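Local coordinates for aldo-keto reductase family 1 member C1 (Caenorhabditis elegans, PDB 1QWK), which is probably an NADPH-dependent aldose reductase of the aldo-keto reductase family, reducing carbonyl compounds to alcohols on a TIM-barrel scaffold, at residues 14-19 / 75-80; 199-204 / 297-302; 227-232 / 247-252; 253-258 / 279-284; 260-265 / 271-276. All coordinates share one frame; numbering follows the deposited sequence.

Contact 1: 14-19 / 75-80; sequences VEMPVI and ELFITT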
# COMPACT_ATOMS: atom_id res chain seq x y z
N VAL A 14 4.89 -7.60 15.72
CA VAL A 14 4.24 -8.24 14.58
C VAL A 14 5.12 -8.18 13.34
O VAL A 14 5.68 -7.13 13.02
CB VAL A 14 2.89 -7.55 14.27
CG1 VAL A 14 2.31 -8.10 12.96
CG2 VAL A 14 1.92 -7.78 15.41
N GLU A 15 5.27 -9.31 12.66
CA GLU A 15 6.07 -9.40 11.44
C GLU A 15 5.21 -9.15 10.21
O GLU A 15 4.22 -9.84 9.99
CB GLU A 15 6.72 -10.78 11.35
CG GLU A 15 7.85 -11.02 12.34
CD GLU A 15 9.19 -10.52 11.84
OE1 GLU A 15 9.32 -9.31 11.56
OE2 GLU A 15 10.12 -11.35 11.71
N MET A 16 5.59 -8.16 9.40
CA MET A 16 4.85 -7.82 8.19
C MET A 16 5.67 -8.11 6.93
O MET A 16 6.74 -7.55 6.74
CB MET A 16 4.46 -6.34 8.21
CG MET A 16 3.75 -5.86 6.94
SD MET A 16 3.30 -4.10 7.00
CE MET A 16 4.91 -3.34 6.74
N PRO A 17 5.16 -8.99 6.04
CA PRO A 17 5.89 -9.32 4.81
C PRO A 17 6.26 -8.05 4.05
O PRO A 17 5.45 -7.13 3.93
CB PRO A 17 4.89 -10.18 4.04
CG PRO A 17 4.14 -10.89 5.15
CD PRO A 17 3.91 -9.76 6.14
N VAL A 18 7.49 -8.00 3.54
CA VAL A 18 8.00 -6.84 2.82
C VAL A 18 7.36 -6.60 1.45
O VAL A 18 7.44 -5.50 0.92
CB VAL A 18 9.53 -6.92 2.62
CG1 VAL A 18 10.22 -6.98 3.98
CG2 VAL A 18 9.89 -8.15 1.79
N ILE A 19 6.75 -7.63 0.88
CA ILE A 19 6.09 -7.49 -0.40
C ILE A 19 4.69 -8.07 -0.31
O ILE A 19 4.47 -9.12 0.29
CB ILE A 19 6.89 -8.18 -1.54
CG1 ILE A 19 6.16 -8.00 -2.88
CG2 ILE A 19 7.10 -9.66 -1.22
CD1 ILE A 19 6.98 -8.42 -4.09
N GLU A 75 -0.16 -17.90 8.32
CA GLU A 75 0.91 -17.63 7.37
C GLU A 75 0.62 -16.44 6.47
O GLU A 75 1.51 -15.97 5.75
CB GLU A 75 1.15 -18.86 6.48
CG GLU A 75 1.70 -20.06 7.22
CD GLU A 75 1.87 -21.26 6.31
OE1 GLU A 75 0.85 -21.75 5.77
OE2 GLU A 75 3.02 -21.70 6.11
N LEU A 76 -0.61 -15.96 6.50
CA LEU A 76 -1.01 -14.83 5.67
C LEU A 76 -1.17 -13.55 6.48
O LEU A 76 -1.65 -13.57 7.61
CB LEU A 76 -2.33 -15.13 4.96
CG LEU A 76 -2.32 -16.21 3.87
CD1 LEU A 76 -3.74 -16.39 3.34
CD2 LEU A 76 -1.38 -15.81 2.74
N PHE A 77 -0.76 -12.43 5.88
CA PHE A 77 -0.86 -11.12 6.51
C PHE A 77 -1.90 -10.36 5.70
O PHE A 77 -1.69 -10.08 4.52
CB PHE A 77 0.49 -10.39 6.46
CG PHE A 77 0.56 -9.16 7.33
CD1 PHE A 77 1.22 -9.20 8.56
CD2 PHE A 77 -0.06 -7.98 6.93
CE1 PHE A 77 1.29 -8.07 9.38
CE2 PHE A 77 -0.00 -6.84 7.74
CZ PHE A 77 0.67 -6.89 8.97
N ILE A 78 -3.03 -10.04 6.33
CA ILE A 78 -4.11 -9.33 5.65
C ILE A 78 -4.23 -7.90 6.17
O ILE A 78 -4.38 -7.67 7.37
CB ILE A 78 -5.47 -10.04 5.86
CG1 ILE A 78 -5.37 -11.51 5.42
CG2 ILE A 78 -6.57 -9.29 5.12
CD1 ILE A 78 -4.93 -11.70 3.98
N THR A 79 -4.18 -6.94 5.24
CA THR A 79 -4.30 -5.52 5.57
C THR A 79 -5.56 -4.95 4.94
O THR A 79 -5.84 -5.22 3.78
CB THR A 79 -3.13 -4.69 4.98
OG1 THR A 79 -1.90 -5.11 5.53
CG2 THR A 79 -3.34 -3.19 5.25
N THR A 80 -6.34 -4.19 5.70
CA THR A 80 -7.49 -3.54 5.11
C THR A 80 -7.54 -2.12 5.66
O THR A 80 -6.82 -1.79 6.61
CB THR A 80 -8.83 -4.28 5.32
OG1 THR A 80 -9.80 -3.75 4.41
CG2 THR A 80 -9.34 -4.12 6.74
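Where the N-terminal hairpin of strands 7-9 and 15-17 covers one end of the aldo-keto reductase barrel, V14, M16 and P17 close on F77, the first residue of barrel strand 77-82. The F77 ring, its CG anti to the backbone N (chi1 -168°), rises out of the strand into the hairpin. M16 lays its CB and CG over one face: CG stands 4.0 Å from the F77 ring centroid and only 17° off the normal, a CH-pi contact. Farther along, M16 SD lies oblique to the same ring, 4.9 Å from its centroid, which adds a Met-aromatic contact. V14 CG1 comes in at the edge, 3.7 Å from F77 CE1, while P17 CD wedges obliquely against the base of the ring, 3.5 Å from F77 CB. No hydrogen bond joins the two segments. Their strand axes pass 8.0 Å apart at 82°, so strand 15-17 crosses strand 77-80 almost at a right angle. L45 and L110, from the barrel strands flanking 77-82, also touch F77. A two-stranded N-terminal hairpin lying across the bottom of the (beta/alpha)8 barrel is a hallmark of the aldo-keto reductase fold.

Contact 2: 199-204 / 297-302; sequences TSYATL and RLFLQD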
# COMPACT_ATOMS: atom_id res chain seq x y z
N THR A 199 5.03 1.69 4.15
CA THR A 199 4.61 0.86 3.03
C THR A 199 4.39 1.78 1.85
O THR A 199 3.69 2.79 1.94
CB THR A 199 3.30 0.10 3.30
OG1 THR A 199 3.52 -0.90 4.31
CG2 THR A 199 2.81 -0.58 2.02
N SER A 200 5.02 1.44 0.73
CA SER A 200 4.91 2.21 -0.49
C SER A 200 3.84 1.66 -1.42
O SER A 200 3.80 0.46 -1.66
CB SER A 200 6.25 2.17 -1.24
OG SER A 200 6.05 2.22 -2.65
N TYR A 201 2.97 2.53 -1.92
CA TYR A 201 2.01 2.08 -2.93
C TYR A 201 2.42 2.84 -4.19
O TYR A 201 3.17 3.81 -4.10
CB TYR A 201 0.54 2.33 -2.52
CG TYR A 201 0.03 3.75 -2.41
CD1 TYR A 201 -0.17 4.55 -3.54
CD2 TYR A 201 -0.38 4.25 -1.18
CE1 TYR A 201 -0.78 5.81 -3.44
CE2 TYR A 201 -0.98 5.50 -1.07
CZ TYR A 201 -1.18 6.27 -2.19
OH TYR A 201 -1.80 7.50 -2.07
N ALA A 202 1.96 2.37 -5.35
CA ALA A 202 2.32 2.97 -6.63
C ALA A 202 3.84 2.91 -6.79
O ALA A 202 4.47 3.82 -7.34
CB ALA A 202 1.84 4.42 -6.71
N THR A 203 4.42 1.82 -6.30
CA THR A 203 5.87 1.63 -6.33
C THR A 203 6.47 1.65 -7.73
O THR A 203 7.63 2.04 -7.91
CB THR A 203 6.23 0.30 -5.64
OG1 THR A 203 5.39 0.11 -4.49
CG2 THR A 203 7.68 0.30 -5.20
N LEU A 204 5.69 1.23 -8.73
CA LEU A 204 6.18 1.20 -10.11
C LEU A 204 6.02 2.51 -10.86
O LEU A 204 6.31 2.59 -12.05
CB LEU A 204 5.50 0.07 -10.88
CG LEU A 204 5.80 -1.33 -10.33
CD1 LEU A 204 5.04 -2.36 -11.15
CD2 LEU A 204 7.30 -1.60 -10.38
N ARG A 297 4.07 14.32 -6.96
CA ARG A 297 3.00 13.48 -6.42
C ARG A 297 2.00 13.14 -7.53
O ARG A 297 1.46 14.03 -8.18
CB ARG A 297 2.30 14.23 -5.28
CG ARG A 297 1.29 13.40 -4.52
CD ARG A 297 0.50 14.26 -3.56
NE ARG A 297 1.32 14.87 -2.51
CZ ARG A 297 1.82 14.21 -1.46
NH1 ARG A 297 1.59 12.92 -1.31
NH2 ARG A 297 2.51 14.86 -0.54
N LEU A 298 1.76 11.85 -7.73
CA LEU A 298 0.82 11.38 -8.76
C LEU A 298 -0.60 11.25 -8.24
O LEU A 298 -1.57 11.42 -8.99
CB LEU A 298 1.27 10.03 -9.31
CG LEU A 298 2.65 9.95 -9.97
CD1 LEU A 298 2.92 8.53 -10.45
CD2 LEU A 298 2.70 10.93 -11.14
N PHE A 299 -0.73 10.91 -6.96
CA PHE A 299 -2.04 10.75 -6.34
C PHE A 299 -2.32 11.91 -5.40
O PHE A 299 -1.96 11.88 -4.23
CB PHE A 299 -2.07 9.41 -5.60
CG PHE A 299 -2.00 8.22 -6.51
CD1 PHE A 299 -3.16 7.65 -7.01
CD2 PHE A 299 -0.77 7.69 -6.89
CE1 PHE A 299 -3.10 6.56 -7.89
CE2 PHE A 299 -0.70 6.60 -7.76
CZ PHE A 299 -1.87 6.04 -8.26
N LEU A 300 -3.00 12.92 -5.93
CA LEU A 300 -3.32 14.12 -5.18
C LEU A 300 -4.45 13.97 -4.17
O LEU A 300 -4.59 14.82 -3.28
CB LEU A 300 -3.66 15.24 -6.16
CG LEU A 300 -2.63 15.46 -7.29
CD1 LEU A 300 -3.12 16.56 -8.21
CD2 LEU A 300 -1.29 15.82 -6.69
N GLN A 301 -5.26 12.92 -4.29
CA GLN A 301 -6.38 12.71 -3.38
C GLN A 301 -7.07 14.06 -3.17
O GLN A 301 -7.38 14.44 -2.03
CB GLN A 301 -5.89 12.16 -2.02
CG GLN A 301 -4.91 10.99 -2.12
CD GLN A 301 -5.54 9.73 -2.73
OE1 GLN A 301 -6.73 9.71 -3.04
NE2 GLN A 301 -4.73 8.68 -2.88
N ASP A 302 -7.32 14.78 -4.27
CA ASP A 302 -7.91 16.12 -4.20
C ASP A 302 -9.34 16.26 -3.68
O ASP A 302 -9.81 17.37 -3.48
CB ASP A 302 -7.78 16.85 -5.54
CG ASP A 302 -8.46 16.13 -6.69
OD1 ASP A 302 -9.47 15.44 -6.45
OD2 ASP A 302 -7.99 16.28 -7.83
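Y201 points the edge of its ring at the face of F299 in a T-shaped pair, planes 79° apart and centroids 5.7 Å from each other. Y201 CE1 lies 3.9 Å from F299 CD2, and A202 CB touches the same ring obliquely, 3.5 Å from F299 CE2. Y201 CG sits between the backbone N and the carbonyl carbon (chi1 67°), which carries the ring toward F299 and Q301. At its far end Q301 NE2 donates a longish hydrogen bond to Y201 OH (3.3 Å, 145°), the oxygen close to the amide plane; N154 ND2 is the stronger partner of this hydroxyl. Y201 ends the seventh barrel strand, 197-201, where the tyrosine of related aldo-keto reductases commonly stacks on the nicotinamide, and 297-302 belongs to the C-terminal loop that in the family borders the substrate pocket. Consistently, the Q301 side chain is about 6 Å from that of H114, a predicted substrate-binding residue. Farther out, E177 accepts bonds from L298 N and F299 N, and W24 sets its ring steeply against F299.

Contact 3: 227-232 / 247-252; sequences SDLQDQ and QVLLRY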
# COMPACT_ATOMS: atom_id res chain seq x y z
N SER A 227 8.55 8.41 -17.44
CA SER A 227 8.18 7.73 -16.21
C SER A 227 9.38 7.13 -15.49
O SER A 227 10.48 7.07 -16.04
CB SER A 227 7.23 6.60 -16.55
OG SER A 227 7.87 5.70 -17.45
N ASP A 228 9.14 6.66 -14.27
CA ASP A 228 10.18 6.03 -13.45
C ASP A 228 10.78 4.84 -14.20
O ASP A 228 11.99 4.62 -14.18
CB ASP A 228 9.59 5.50 -12.13
CG ASP A 228 8.70 6.50 -11.42
OD1 ASP A 228 7.78 7.06 -12.05
OD2 ASP A 228 8.92 6.71 -10.20
N LEU A 229 9.92 4.06 -14.85
CA LEU A 229 10.35 2.88 -15.59
C LEU A 229 11.27 3.17 -16.78
O LEU A 229 11.99 2.28 -17.24
CB LEU A 229 9.14 2.08 -16.07
CG LEU A 229 8.38 1.31 -14.98
CD1 LEU A 229 6.98 0.95 -15.48
CD2 LEU A 229 9.16 0.05 -14.61
N GLN A 230 11.24 4.40 -17.28
CA GLN A 230 12.06 4.78 -18.42
C GLN A 230 13.25 5.65 -18.04
O GLN A 230 13.96 6.15 -18.91
CB GLN A 230 11.22 5.50 -19.47
CG GLN A 230 10.13 4.66 -20.12
CD GLN A 230 10.67 3.41 -20.78
OE1 GLN A 230 11.79 3.39 -21.29
NE2 GLN A 230 9.86 2.35 -20.79
N ASP A 231 13.47 5.83 -16.74
CA ASP A 231 14.59 6.63 -16.25
C ASP A 231 15.88 6.02 -16.78
O ASP A 231 16.06 4.80 -16.73
CB ASP A 231 14.62 6.65 -14.72
CG ASP A 231 15.80 7.42 -14.17
OD1 ASP A 231 15.69 8.65 -13.99
OD2 ASP A 231 16.85 6.79 -13.93
N GLN A 232 16.78 6.86 -17.29
CA GLN A 232 18.04 6.37 -17.85
C GLN A 232 18.86 5.56 -16.87
O GLN A 232 19.43 4.53 -17.23
CB GLN A 232 18.88 7.55 -18.36
CG GLN A 232 20.09 7.14 -19.21
CD GLN A 232 21.30 6.71 -18.39
OE1 GLN A 232 22.23 6.10 -18.92
NE2 GLN A 232 21.29 7.03 -17.10
N GLN A 247 11.60 -4.54 -11.63
CA GLN A 247 12.24 -5.17 -10.49
C GLN A 247 13.22 -4.22 -9.82
O GLN A 247 13.38 -4.23 -8.60
CB GLN A 247 12.92 -6.47 -10.93
CG GLN A 247 11.92 -7.45 -11.52
CD GLN A 247 12.56 -8.66 -12.17
OE1 GLN A 247 13.63 -8.57 -12.77
NE2 GLN A 247 11.88 -9.80 -12.07
N VAL A 248 13.86 -3.37 -10.61
CA VAL A 248 14.80 -2.40 -10.07
C VAL A 248 14.04 -1.35 -9.23
O VAL A 248 14.49 -0.98 -8.15
CB VAL A 248 15.60 -1.70 -11.19
CG1 VAL A 248 16.42 -0.55 -10.62
CG2 VAL A 248 16.53 -2.71 -11.86
N LEU A 249 12.90 -0.89 -9.73
CA LEU A 249 12.10 0.09 -8.99
C LEU A 249 11.59 -0.48 -7.67
O LEU A 249 11.53 0.22 -6.65
CB LEU A 249 10.92 0.57 -9.83
CG LEU A 249 11.27 1.45 -11.03
CD1 LEU A 249 9.99 1.83 -11.76
CD2 LEU A 249 12.01 2.71 -10.57
N LEU A 250 11.21 -1.76 -7.68
CA LEU A 250 10.73 -2.40 -6.46
C LEU A 250 11.87 -2.57 -5.47
O LEU A 250 11.71 -2.30 -4.28
CB LEU A 250 10.10 -3.76 -6.79
CG LEU A 250 8.87 -3.70 -7.70
CD1 LEU A 250 8.36 -5.11 -7.97
CD2 LEU A 250 7.79 -2.84 -7.05
N ARG A 251 13.04 -2.99 -5.96
CA ARG A 251 14.20 -3.18 -5.09
C ARG A 251 14.63 -1.83 -4.51
O ARG A 251 15.10 -1.76 -3.38
CB ARG A 251 15.36 -3.82 -5.86
CG ARG A 251 16.49 -4.31 -4.95
CD ARG A 251 16.05 -5.50 -4.11
NE ARG A 251 16.63 -5.45 -2.77
CZ ARG A 251 16.47 -6.39 -1.84
NH1 ARG A 251 15.74 -7.46 -2.08
NH2 ARG A 251 17.02 -6.23 -0.64
N TYR A 252 14.46 -0.78 -5.30
CA TYR A 252 14.81 0.56 -4.85
C TYR A 252 14.03 0.87 -3.57
O TYR A 252 14.61 1.27 -2.55
CB TYR A 252 14.46 1.60 -5.92
CG TYR A 252 14.43 3.02 -5.40
CD1 TYR A 252 15.61 3.72 -5.16
CD2 TYR A 252 13.22 3.64 -5.11
CE1 TYR A 252 15.58 5.01 -4.64
CE2 TYR A 252 13.18 4.93 -4.59
CZ TYR A 252 14.36 5.61 -4.36
OH TYR A 252 14.32 6.88 -3.84
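L249 leaves its helix with CG anti to the carbonyl carbon (chi1 -70°) and CD1 anti to CA (chi2 180°), an extended shape that carries CD1 out to D228 and L229. L229 also has CG beside its backbone N (chi1 -73°), which turns its branched end back to meet the helix, and the two leucine side chains cross at about a right angle. L249 CD1 lies 3.5 Å from L229 CD2, tighter than usual for methyl groups, and 3.6 Å from L229 CG. L249 CD1 also touches D228 CB, at 3.7 Å. Between barrel strands 197-201 and 259-261 in the sequence, the 3-10 turn 228-230 thus packs two consecutive residues on one leucine of helix 245-255, outside the strands. An alanine in place of L249 would probably open a gap beside D228 and L229 and leave the L229 methyls less firmly held. V234, on helix 232-241, packs on L249 as well, and D231 caps that helix through a bond to V234 N. With no hydrogen bond across it, the contact is purely apolar: an aspartate lends its methylene while its carboxylate oxygen OD2 bonds to Y181 N outside.

Contact 4: 253-258 / 279-284; sequences ALDRGC and FSLTEE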
# COMPACT_ATOMS: atom_id res chain seq x y z
N ALA A 253 12.72 0.69 -3.63
CA ALA A 253 11.87 0.97 -2.47
C ALA A 253 12.22 0.06 -1.29
O ALA A 253 12.24 0.50 -0.14
CB ALA A 253 10.40 0.80 -2.84
N LEU A 254 12.49 -1.21 -1.57
CA LEU A 254 12.84 -2.15 -0.50
C LEU A 254 14.11 -1.72 0.21
O LEU A 254 14.18 -1.72 1.44
CB LEU A 254 13.02 -3.56 -1.06
CG LEU A 254 11.74 -4.31 -1.41
CD1 LEU A 254 12.07 -5.60 -2.13
CD2 LEU A 254 10.96 -4.60 -0.12
N ASP A 255 15.13 -1.34 -0.55
CA ASP A 255 16.37 -0.94 0.06
C ASP A 255 16.35 0.45 0.68
O ASP A 255 17.30 0.86 1.36
CB ASP A 255 17.52 -1.13 -0.93
CG ASP A 255 17.85 -2.60 -1.14
OD1 ASP A 255 17.76 -3.36 -0.16
OD2 ASP A 255 18.20 -3.01 -2.27
N ARG A 256 15.24 1.17 0.47
CA ARG A 256 15.05 2.49 1.08
C ARG A 256 14.51 2.19 2.49
O ARG A 256 14.39 3.09 3.33
CB ARG A 256 14.00 3.31 0.31
CG ARG A 256 14.48 4.03 -0.97
CD ARG A 256 15.31 5.27 -0.67
NE ARG A 256 14.64 6.17 0.27
CZ ARG A 256 13.55 6.89 -0.00
NH1 ARG A 256 12.99 6.83 -1.20
NH2 ARG A 256 13.00 7.65 0.94
N GLY A 257 14.17 0.92 2.72
CA GLY A 257 13.65 0.49 4.01
C GLY A 257 12.14 0.44 4.09
O GLY A 257 11.57 0.57 5.18
N CYS A 258 11.49 0.23 2.96
CA CYS A 258 10.02 0.19 2.92
C CYS A 258 9.47 -1.15 2.48
O CYS A 258 10.18 -1.97 1.89
CB CYS A 258 9.48 1.24 1.95
SG CYS A 258 10.04 2.92 2.23
N PHE A 279 19.08 -10.02 -5.50
CA PHE A 279 20.04 -8.92 -5.60
C PHE A 279 19.65 -7.81 -4.63
O PHE A 279 18.59 -7.88 -4.01
CB PHE A 279 20.09 -8.37 -7.04
CG PHE A 279 18.92 -7.50 -7.42
CD1 PHE A 279 19.13 -6.20 -7.88
CD2 PHE A 279 17.62 -7.99 -7.38
CE1 PHE A 279 18.05 -5.40 -8.30
CE2 PHE A 279 16.54 -7.20 -7.80
CZ PHE A 279 16.76 -5.91 -8.26
N SER A 280 20.51 -6.81 -4.48
CA SER A 280 20.25 -5.69 -3.60
C SER A 280 20.97 -4.45 -4.11
O SER A 280 21.95 -4.55 -4.86
CB SER A 280 20.70 -5.99 -2.17
OG SER A 280 22.11 -6.08 -2.09
N LEU A 281 20.49 -3.28 -3.70
CA LEU A 281 21.07 -2.02 -4.11
C LEU A 281 21.86 -1.35 -2.99
O LEU A 281 21.40 -1.27 -1.85
CB LEU A 281 19.97 -1.07 -4.60
CG LEU A 281 19.14 -1.59 -5.78
CD1 LEU A 281 18.14 -0.52 -6.20
CD2 LEU A 281 20.06 -1.95 -6.94
N THR A 282 23.06 -0.89 -3.31
CA THR A 282 23.92 -0.21 -2.35
C THR A 282 23.52 1.26 -2.27
O THR A 282 22.74 1.73 -3.09
CB THR A 282 25.39 -0.27 -2.78
OG1 THR A 282 25.55 0.48 -3.99
CG2 THR A 282 25.82 -1.71 -3.02
N GLU A 283 24.08 1.97 -1.30
CA GLU A 283 23.80 3.40 -1.14
C GLU A 283 24.19 4.14 -2.42
O GLU A 283 23.51 5.08 -2.83
CB GLU A 283 24.58 3.97 0.04
CG GLU A 283 24.13 3.46 1.41
CD GLU A 283 25.03 3.94 2.53
OE1 GLU A 283 25.35 5.15 2.57
OE2 GLU A 283 25.41 3.12 3.39
N GLU A 284 25.29 3.71 -3.03
CA GLU A 284 25.76 4.34 -4.26
C GLU A 284 24.73 4.15 -5.38
O GLU A 284 24.42 5.08 -6.12
CB GLU A 284 27.10 3.74 -4.70
CG GLU A 284 27.69 4.42 -5.93
CD GLU A 284 28.87 3.66 -6.50
OE1 GLU A 284 28.67 2.52 -6.99
OE2 GLU A 284 30.00 4.19 -6.47
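D255 and L281 set their side chains at about a right angle, and the aspartate reaches the backbone at the root of the leucine rather than its tip. With CG lodged beside its own backbone N (chi1 -72°), D255 brings OD2 to L281 N in a short, nearly straight hydrogen bond (2.7 Å, 168°). The N-H meets the oxygen from above the carboxylate plane, 42° out of it. D255 OD2 also packs 3.5 Å from L281 CB and 3.6 Å from S280 CA. R251, one turn earlier, forms a salt bridge to the same OD2 through NE, which would probably steady the carboxylate and favour its charged form. The C-terminal end of this helix is closed by a Schellman motif: C258 N bonds to A253 O at 3.2 Å and G257 N to L254 O at 2.9 Å. G257 takes a positive phi, which calls for glycine. From L281 the other chain passes to T282, the N-cap of helix 283-289, with D285 OD2 returning to T282 N as in a capping box. The aspartate thus ties the end of helix 245-255 to the approach to helix 283-289, while A253 and L254 lean on I260 of the next barrel strand, 259-261.

Contact 5: 260-265 / 271-276; sequences ILPKSI and KENFEV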
# COMPACT_ATOMS: atom_id res chain seq x y z
N ILE A 260 6.57 -3.00 0.10
CA ILE A 260 6.01 -2.60 -1.19
C ILE A 260 4.71 -3.32 -1.54
O ILE A 260 4.48 -4.45 -1.10
CB ILE A 260 7.02 -2.84 -2.34
CG1 ILE A 260 7.41 -4.32 -2.39
CG2 ILE A 260 8.25 -1.96 -2.13
CD1 ILE A 260 8.41 -4.67 -3.51
N LEU A 261 3.89 -2.66 -2.36
CA LEU A 261 2.60 -3.19 -2.79
C LEU A 261 2.35 -3.05 -4.29
O LEU A 261 1.51 -2.25 -4.71
CB LEU A 261 1.46 -2.47 -2.06
CG LEU A 261 1.34 -2.67 -0.55
CD1 LEU A 261 0.21 -1.79 0.00
CD2 LEU A 261 1.08 -4.13 -0.24
N PRO A 262 3.08 -3.80 -5.13
CA PRO A 262 2.87 -3.71 -6.58
C PRO A 262 1.41 -4.04 -6.91
O PRO A 262 0.85 -5.00 -6.38
CB PRO A 262 3.86 -4.74 -7.13
CG PRO A 262 3.99 -5.74 -6.01
CD PRO A 262 4.08 -4.83 -4.80
N LYS A 263 0.81 -3.24 -7.80
CA LYS A 263 -0.60 -3.39 -8.20
C LYS A 263 -0.90 -4.37 -9.33
O LYS A 263 -2.06 -4.69 -9.59
CB LYS A 263 -1.18 -2.03 -8.59
CG LYS A 263 -0.57 -1.43 -9.86
CD LYS A 263 -1.29 -0.17 -10.31
CE LYS A 263 -0.67 0.43 -11.57
NZ LYS A 263 -1.39 1.64 -12.05
N SER A 264 0.14 -4.83 -10.02
CA SER A 264 -0.03 -5.77 -11.13
C SER A 264 -1.09 -6.83 -10.83
O SER A 264 -1.15 -7.37 -9.73
CB SER A 264 1.31 -6.44 -11.45
OG SER A 264 2.29 -5.47 -11.79
N ILE A 265 -1.92 -7.13 -11.83
CA ILE A 265 -2.97 -8.14 -11.67
C ILE A 265 -2.78 -9.29 -12.66
O ILE A 265 -3.39 -10.34 -12.53
CB ILE A 265 -4.37 -7.54 -11.90
CG1 ILE A 265 -4.51 -7.06 -13.35
CG2 ILE A 265 -4.60 -6.38 -10.94
CD1 ILE A 265 -5.90 -6.56 -13.70
N LYS A 271 4.15 -12.58 -10.99
CA LYS A 271 5.31 -13.43 -10.79
C LYS A 271 6.60 -12.64 -10.95
O LYS A 271 7.56 -12.83 -10.20
CB LYS A 271 5.30 -14.60 -11.78
CG LYS A 271 4.19 -15.62 -11.51
CD LYS A 271 4.25 -16.74 -12.54
CE LYS A 271 3.19 -17.80 -12.29
NZ LYS A 271 3.23 -18.84 -13.36
N GLU A 272 6.62 -11.75 -11.94
CA GLU A 272 7.80 -10.92 -12.20
C GLU A 272 8.14 -10.02 -11.01
O GLU A 272 9.30 -9.93 -10.61
CB GLU A 272 7.56 -10.04 -13.43
CG GLU A 272 8.79 -9.24 -13.88
CD GLU A 272 8.44 -8.12 -14.84
OE1 GLU A 272 7.58 -8.33 -15.72
OE2 GLU A 272 9.04 -7.03 -14.73
N ASN A 273 7.13 -9.36 -10.45
CA ASN A 273 7.35 -8.46 -9.33
C ASN A 273 7.88 -9.14 -8.07
O ASN A 273 8.45 -8.47 -7.21
CB ASN A 273 6.06 -7.70 -8.99
CG ASN A 273 5.56 -6.83 -10.14
OD1 ASN A 273 6.34 -6.38 -10.98
ND2 ASN A 273 4.26 -6.57 -10.17
N PHE A 274 7.69 -10.45 -7.96
CA PHE A 274 8.16 -11.18 -6.78
C PHE A 274 9.64 -11.55 -6.87
O PHE A 274 10.28 -11.85 -5.86
CB PHE A 274 7.33 -12.45 -6.58
CG PHE A 274 7.53 -13.10 -5.24
CD1 PHE A 274 7.01 -12.52 -4.08
CD2 PHE A 274 8.24 -14.30 -5.12
CE1 PHE A 274 7.20 -13.10 -2.83
CE2 PHE A 274 8.44 -14.89 -3.87
CZ PHE A 274 7.91 -14.29 -2.72
N GLU A 275 10.18 -11.52 -8.08
CA GLU A 275 11.59 -11.88 -8.30
C GLU A 275 12.53 -10.72 -8.03
O GLU A 275 13.24 -10.27 -8.93
CB GLU A 275 11.78 -12.39 -9.72
CG GLU A 275 10.93 -13.61 -10.04
CD GLU A 275 11.25 -14.79 -9.14
OE1 GLU A 275 12.40 -15.28 -9.19
OE2 GLU A 275 10.36 -15.23 -8.38
N VAL A 276 12.56 -10.26 -6.79
CA VAL A 276 13.41 -9.14 -6.43
C VAL A 276 14.27 -9.44 -5.21
O VAL A 276 14.78 -8.53 -4.56
CB VAL A 276 12.56 -7.88 -6.15
CG1 VAL A 276 11.79 -7.48 -7.41
CG2 VAL A 276 11.60 -8.16 -5.01
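From the eighth barrel strand, 259-261, the chain runs on extended through P262 past the last turn of helix 267-274, with P262 CA and N273 CA 7.1 Å apart. Beyond that helix an inverse gamma turn is centred on E275. The P262 and N273 side chains slide past each other in opposite directions: P262 CB lies against the amide, 3.6 Å from N273 ND2. N273 CG sits anti to the carbonyl carbon (chi1 -62°), which swings ND2 toward S264. S264 OG takes a weak, bent hydrogen bond from N273 ND2 (2.8 Å, 145°). With an alanine in place of N273, S264 OG would probably lose this donor and a gap open beside P262. In related aldo-keto reductases the loop after this strand and the following helix bind the adenosine phosphate end of NADPH, consistent with the lysine-serine pair here. The amide links the serine loop to the helix, though by a weak bond; S264 OG acts as acceptor toward N273, its own hydrogen probably turned elsewhere.

From the N terminus, contact 1 first closes a loop of 55 residues, laying the N-terminal hairpin across the third barrel strand, and ends before the others begin. Contact 2 closes the longest loop, 92 residues from the seventh strand to the C-terminal tail, and contacts 3, 4 and 5 all fall within it. Contact 3, packing a 3-10 turn on helix 245-255, is complete before contact 4 ties that helix to the approach to helix 283-289. Contact 5 lies inside contact 4, joining the end of strand 259-261 to helix 267-274; none cross. In space, V18 O and I260 N, 2.8 Å apart, probably hydrogen-bond contact 1 to contact 5.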